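Local coordinates for transcription factor MBP1 (Magnaporthe oryzae, PDB 4UX5), which binds DNA through an N-terminal winged helix-turn-helix domain and probably activates transcription by RNA polymerase II, at a contact of chain A with DNA. Residues are numbered along the deposited sequence; one frame, centred on the assembly and turned at random.

A contact of chain A with DNA. Residues 82-84, 87. With nucleotides of chain B; nucleotides of chain C.
The backbone carbonyl of Gly82 meets the exocyclic amino group of DG10 of chain B in the minor groove, N2 of the base donating to O of Gly82 at 2.7 Å. That bond is nearly straight at the hydrogen (169°), although N2 lies above the carbonyl plane. N2 also pairs with O2 of DC5 of chain C at 2.7 Å, so the guanine amino group serves its Watson–Crick partner and the protein together. On the other strand, O2 of this cytosine accepts a weak hydrogen bond from N of Gly84, 3.3 Å away. Main-chain groups thus touch both bases of one G·C pair. The bond to the guanine amino group, absent from A·T pairs, could favour G·C, while the weak contact to O2 would discriminate little.

One step along chain C, the bare CA of Gly84 packs on the sugar of DG6, 3.8 Å from its C4'. Gln87 reaches further along the groove: with CG anti to the carbonyl carbon (chi1 -65°), its extended chain carries the amide to DG6 and DC7. There NE2 contacts the sugar O4' of DC7 at 3.3 Å, while OE1 lies 3.4 Å from N3 of DG6, two acceptors with no hydrogen bond between them. NE2 hydrogen bonds to water 1, at 2.7 Å, and this water bridges to N2 of DG6 and O2 of DC7, linking the side chain to both bases.

Tyr83 directs its ring away from the groove floor, with CG anti to the backbone N (chi1 -173°). The peptide bond preceding Gly82 is cis, which probably helps present its carbonyl. The segment joins strand 77-79 to strand 88-91 through the 3-10 helix 84-86, forming the wing of the winged helix-turn-helix domain.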
loop_
_atom_site.group_PDB
_atom_site.type_symbol
_atom_site.label_atom_id
_atom_site.label_comp_id
_atom_site.label_asym_id
_atom_site.label_seq_id
_atom_site.Cartn_x
_atom_site.Cartn_y
_atom_site.Cartn_z
ATOM N N GLY A 82 -0.537 4.193 1.071
ATOM C CA GLY A 82 -1.779 3.896 0.385
ATOM C C GLY A 82 -2.126 4.906 -0.692
ATOM O O GLY A 82 -2.370 4.531 -1.838
ATOM N N TYR A 83 -2.156 6.184 -0.329
ATOM C CA TYR A 83 -2.486 7.230 -1.291
ATOM C C TYR A 83 -1.448 7.291 -2.408
ATOM O O TYR A 83 -0.245 7.298 -2.150
ATOM C CB TYR A 83 -2.604 8.590 -0.602
ATOM C CG TYR A 83 -3.104 9.678 -1.524
ATOM C CD1 TYR A 83 -4.199 9.461 -2.351
ATOM C CD2 TYR A 83 -2.489 10.921 -1.564
ATOM C CE1 TYR A 83 -4.662 10.447 -3.199
ATOM C CE2 TYR A 83 -2.948 11.918 -2.408
ATOM C CZ TYR A 83 -4.036 11.674 -3.223
ATOM O OH TYR A 83 -4.500 12.658 -4.066
ATOM N N GLY A 84 -1.931 7.335 -3.646
ATOM C CA GLY A 84 -1.083 7.259 -4.822
ATOM C C GLY A 84 0.093 8.216 -4.879
ATOM O O GLY A 84 1.225 7.799 -5.129
ATOM N N GLN A 87 2.985 7.209 -2.729
ATOM C CA GLN A 87 3.636 5.952 -3.080
ATOM C C GLN A 87 4.901 6.160 -3.901
ATOM O O GLN A 87 5.067 7.183 -4.567
ATOM C CB GLN A 87 2.676 5.049 -3.855
ATOM C CG GLN A 87 1.474 4.577 -3.064
ATOM C CD GLN A 87 0.606 3.622 -3.857
ATOM O OE1 GLN A 87 -0.552 3.917 -4.153
ATOM N NE2 GLN A 87 1.163 2.468 -4.206
ATOM P P DG B 10 -8.676 -2.299 1.531
ATOM O OP1 DG B 10 -8.653 -3.259 2.659
ATOM O OP2 DG B 10 -9.962 -1.763 1.033
ATOM O "O5'" DG B 10 -7.717 -1.084 1.927
ATOM C "C5'" DG B 10 -6.371 -1.344 2.309
ATOM C "C4'" DG B 10 -5.480 -0.145 2.024
ATOM O "O4'" DG B 10 -5.700 0.321 0.665
ATOM C "C3'" DG B 10 -5.712 1.065 2.925
ATOM O "O3'" DG B 10 -4.473 1.681 3.216
ATOM C "C2'" DG B 10 -6.587 1.965 2.062
ATOM C "C1'" DG B 10 -6.008 1.697 0.685
ATOM N N9 DG B 10 -6.938 1.981 -0.399
ATOM C C8 DG B 10 -8.229 1.528 -0.519
ATOM N N7 DG B 10 -8.828 1.948 -1.599
ATOM C C5 DG B 10 -7.872 2.730 -2.235
ATOM C C6 DG B 10 -7.946 3.447 -3.452
ATOM O O6 DG B 10 -8.905 3.536 -4.232
ATOM N N1 DG B 10 -6.752 4.110 -3.734
ATOM C C2 DG B 10 -5.630 4.080 -2.940
ATOM N N2 DG B 10 -4.574 4.780 -3.377
ATOM N N3 DG B 10 -5.548 3.409 -1.797
ATOM C C4 DG B 10 -6.703 2.761 -1.509
ATOM P P DC C 5 -6.147 12.066 -11.247
ATOM O OP1 DC C 5 -5.514 13.334 -11.673
ATOM O OP2 DC C 5 -6.660 11.123 -12.265
ATOM O "O5'" DC C 5 -5.125 11.269 -10.318
ATOM C "C5'" DC C 5 -4.912 11.690 -8.977
ATOM C "C4'" DC C 5 -4.187 10.614 -8.196
ATOM O "O4'" DC C 5 -5.142 9.770 -7.535
ATOM C "C3'" DC C 5 -3.341 9.680 -9.052
ATOM O "O3'" DC C 5 -1.976 10.041 -8.944
ATOM C "C2'" DC C 5 -3.605 8.272 -8.485
ATOM C "C1'" DC C 5 -4.550 8.519 -7.311
ATOM N N1 DC C 5 -5.635 7.507 -7.200
ATOM C C2 DC C 5 -5.631 6.602 -6.135
ATOM O O2 DC C 5 -4.715 6.654 -5.302
ATOM N N3 DC C 5 -6.632 5.691 -6.046
ATOM C C4 DC C 5 -7.599 5.669 -6.966
ATOM N N4 DC C 5 -8.566 4.753 -6.836
ATOM C C5 DC C 5 -7.620 6.585 -8.058
ATOM C C6 DC C 5 -6.629 7.478 -8.135
ATOM P P DG C 6 -0.970 9.762 -10.163
ATOM O OP1 DG C 6 0.032 10.852 -10.164
ATOM O OP2 DG C 6 -1.781 9.496 -11.373
ATOM O "O5'" DG C 6 -0.248 8.400 -9.743
ATOM C "C5'" DG C 6 0.432 8.326 -8.500
ATOM C "C4'" DG C 6 0.721 6.886 -8.124
ATOM O "O4'" DG C 6 -0.517 6.214 -7.755
ATOM C "C3'" DG C 6 1.347 6.042 -9.234
ATOM O "O3'" DG C 6 2.334 5.196 -8.682
ATOM C "C2'" DG C 6 0.160 5.238 -9.757
ATOM C "C1'" DG C 6 -0.619 5.005 -8.475
ATOM N N9 DG C 6 -2.032 4.701 -8.697
ATOM C C8 DG C 6 -2.825 5.172 -9.715
ATOM N N7 DG C 6 -4.049 4.725 -9.668
ATOM C C5 DG C 6 -4.070 3.898 -8.551
ATOM C C6 DG C 6 -5.129 3.134 -8.001
ATOM O O6 DG C 6 -6.296 3.037 -8.404
ATOM N N1 DG C 6 -4.727 2.436 -6.865
ATOM C C2 DG C 6 -3.461 2.470 -6.327
ATOM N N2 DG C 6 -3.264 1.727 -5.227
ATOM N N3 DG C 6 -2.458 3.182 -6.833
ATOM C C4 DG C 6 -2.835 3.869 -7.943
ATOM P P DC C 7 3.540 4.645 -9.584
ATOM O OP1 DC C 7 4.646 5.620 -9.505
ATOM O OP2 DC C 7 2.995 4.243 -10.900
ATOM O "O5'" DC C 7 3.984 3.318 -8.817
ATOM C "C5'" DC C 7 3.749 3.194 -7.419
ATOM C "C4'" DC C 7 2.972 1.929 -7.118
ATOM O "O4'" DC C 7 1.602 2.108 -7.497
ATOM C "C3'" DC C 7 3.438 0.707 -7.894
ATOM O "O3'" DC C 7 4.312 -0.057 -7.090
ATOM C "C2'" DC C 7 2.144 -0.068 -8.216
ATOM C "C1'" DC C 7 1.028 0.842 -7.697
ATOM N N1 DC C 7 -0.110 0.992 -8.641
ATOM C C2 DC C 7 -1.341 0.411 -8.334
ATOM O O2 DC C 7 -1.458 -0.231 -7.282
ATOM N N3 DC C 7 -2.371 0.559 -9.199
ATOM C C4 DC C 7 -2.204 1.256 -10.322
ATOM N N4 DC C 7 -3.250 1.377 -11.144
ATOM C C5 DC C 7 -0.958 1.861 -10.652
ATOM C C6 DC C 7 0.053 1.706 -9.790
HETATM O O HOH W 1 -0.465 0.426 -4.753
#